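Local coordinates for protein glycinin (Glycine max, PDB 1OD5) that probably serves as a seed storage protein, a hexameric 11S globulin laid down as a nutrient reserve that supplies sulfur-containing amino acids, at residues 68-73 with 140-145. Numbering follows the deposited sequence.
Sequences IIVVQG and VVAISL
Ile69 and Ile143 form a hydrogen-bonded antiparallel pair: Ile69 N donates to Ile143 O at 3.0 Å, and Ile143 N returns a bond to Ile69 O at 3.2 Å. Further along, Val141 O receives Val71 N at 2.9 Å, almost in line with its C=O bond (161°), and also a weak, longer bond from Gln72 N. Two consecutive residues, Val71 and Gln72, thus face the single Val141, which defines a classic beta bulge. Beyond it Val141 N bonds to Gln72 O at 3.0 Å, approaching from above the carbonyl plane, while Val140 CA makes a CA-H...O contact with the same oxygen.

The bulge shifts the register by one residue and brings Val71 over Val141. With Val71 CG1 anti to the carbonyl carbon (chi1 -51°), CG2 falls between the backbone N and the carbonyl carbon and slants across Val141, reaching its CB at 3.7 Å. On the same face Ile69 and Ile143 lie side by side, CG2 of the former 3.8 Å from CG1 of the latter, and both pack on Phe443 of strand 437-444 in the second cupin domain. The other face carries Ile68, Val70, Ala142 and Ser144. Here Ile68 CG2 rests on Ala142 CB at 3.7 Å, whereas CG1 runs beside Ser144 OG, which accepts a hydrogen bond from Gln66 NE2. Ile68 also borders the bound carbonate, and Val70 packs on Phe116.

Strands 66-72 and 140-146 are neighbours in one sheet of the N-terminal cupin beta-barrel. Backbone bonds hold the seam, while largely apolar side chains, Ser144 and Gln72 excepted, face two ways: one set toward the barrel interior and its carbonate pocket, the other partly buried against the second cupin domain.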
loop_
_atom_site.group_PDB
_atom_site.type_symbol
_atom_site.label_atom_id
_atom_site.label_comp_id
_atom_site.label_asym_id
_atom_site.label_seq_id
_atom_site.Cartn_x
_atom_site.Cartn_y
_atom_site.Cartn_z
ATOM N N ILE A 68 21.156 -13.130 -10.405
ATOM C CA ILE A 68 22.459 -13.578 -10.792
ATOM C C ILE A 68 23.578 -13.345 -9.808
ATOM O O ILE A 68 23.744 -12.190 -9.448
ATOM C CB ILE A 68 22.805 -12.879 -12.124
ATOM C CG1 ILE A 68 21.658 -12.979 -13.110
ATOM C CG2 ILE A 68 24.103 -13.486 -12.675
ATOM C CD1 ILE A 68 21.972 -12.417 -14.495
ATOM N N ILE A 69 24.358 -14.291 -9.293
ATOM C CA ILE A 69 25.448 -13.888 -8.440
ATOM C C ILE A 69 26.719 -14.001 -9.279
ATOM O O ILE A 69 26.906 -14.978 -9.988
ATOM C CB ILE A 69 25.525 -14.763 -7.164
ATOM C CG1 ILE A 69 26.704 -14.215 -6.338
ATOM C CG2 ILE A 69 25.688 -16.249 -7.483
ATOM C CD1 ILE A 69 26.887 -14.776 -4.935
ATOM N N VAL A 70 27.584 -12.987 -9.299
ATOM C CA VAL A 70 28.834 -12.981 -10.028
ATOM C C VAL A 70 29.841 -13.602 -9.079
ATOM O O VAL A 70 30.074 -13.072 -7.994
ATOM C CB VAL A 70 29.243 -11.541 -10.360
ATOM C CG1 VAL A 70 30.631 -11.500 -10.926
ATOM C CG2 VAL A 70 28.278 -10.971 -11.364
ATOM N N VAL A 71 30.412 -14.763 -9.421
ATOM C CA VAL A 71 31.397 -15.415 -8.560
ATOM C C VAL A 71 32.847 -15.133 -9.013
ATOM O O VAL A 71 33.775 -15.438 -8.272
ATOM C CB VAL A 71 31.115 -16.972 -8.502
ATOM C CG1 VAL A 71 29.641 -17.243 -8.150
ATOM C CG2 VAL A 71 31.394 -17.617 -9.834
ATOM N N GLN A 72 33.139 -14.567 -10.184
ATOM C CA GLN A 72 34.507 -14.287 -10.577
ATOM C C GLN A 72 34.474 -13.215 -11.644
ATOM O O GLN A 72 33.548 -13.138 -12.452
ATOM C CB GLN A 72 35.153 -15.523 -11.143
ATOM C CG GLN A 72 36.644 -15.434 -11.405
ATOM C CD GLN A 72 37.158 -16.608 -12.239
ATOM O OE1 GLN A 72 37.236 -17.742 -11.763
ATOM N NE2 GLN A 72 37.534 -16.379 -13.498
ATOM N N GLY A 73 35.464 -12.328 -11.611
ATOM C CA GLY A 73 35.570 -11.259 -12.586
ATOM C C GLY A 73 34.783 -10.005 -12.254
ATOM O O GLY A 73 34.100 -9.879 -11.242
ATOM N N VAL A 140 34.559 -13.750 -16.432
ATOM C CA VAL A 140 33.469 -13.462 -15.506
ATOM C C VAL A 140 32.657 -14.733 -15.346
ATOM O O VAL A 140 32.193 -15.272 -16.345
ATOM C CB VAL A 140 32.534 -12.318 -16.056
ATOM C CG1 VAL A 140 31.290 -12.071 -15.199
ATOM C CG2 VAL A 140 33.323 -11.037 -16.052
ATOM N N VAL A 141 32.463 -15.282 -14.164
ATOM C CA VAL A 141 31.643 -16.479 -14.078
ATOM C C VAL A 141 30.455 -16.054 -13.240
ATOM O O VAL A 141 30.606 -15.463 -12.187
ATOM C CB VAL A 141 32.434 -17.643 -13.418
ATOM C CG1 VAL A 141 31.591 -18.901 -13.336
ATOM C CG2 VAL A 141 33.635 -17.956 -14.269
ATOM N N ALA A 142 29.253 -16.310 -13.728
ATOM C CA ALA A 142 28.051 -15.944 -13.036
ATOM C C ALA A 142 27.013 -17.044 -13.106
ATOM O O ALA A 142 26.830 -17.675 -14.134
ATOM C CB ALA A 142 27.476 -14.678 -13.663
ATOM N N ILE A 143 26.318 -17.338 -12.026
ATOM C CA ILE A 143 25.309 -18.351 -12.084
ATOM C C ILE A 143 24.007 -17.563 -11.896
ATOM O O ILE A 143 23.846 -16.685 -11.048
ATOM C CB ILE A 143 25.629 -19.490 -10.990
ATOM C CG1 ILE A 143 24.925 -19.273 -9.712
ATOM C CG2 ILE A 143 27.134 -19.559 -10.696
ATOM C CD1 ILE A 143 23.640 -20.110 -9.674
ATOM N N SER A 144 23.051 -17.857 -12.754
ATOM C CA SER A 144 21.765 -17.219 -12.806
ATOM C C SER A 144 20.602 -18.112 -12.478
ATOM O O SER A 144 20.507 -19.168 -13.074
ATOM C CB SER A 144 21.654 -16.685 -14.173
ATOM O OG SER A 144 20.414 -16.074 -14.436
ATOM N N LEU A 145 19.702 -17.726 -11.572
ATOM C CA LEU A 145 18.532 -18.476 -11.189
ATOM C C LEU A 145 17.451 -17.941 -12.084
ATOM O O LEU A 145 17.092 -16.784 -11.939
ATOM C CB LEU A 145 18.238 -18.178 -9.753
ATOM C CG LEU A 145 17.175 -18.836 -8.852
ATOM C CD1 LEU A 145 15.769 -18.431 -9.264
ATOM C CD2 LEU A 145 17.404 -20.332 -8.878
#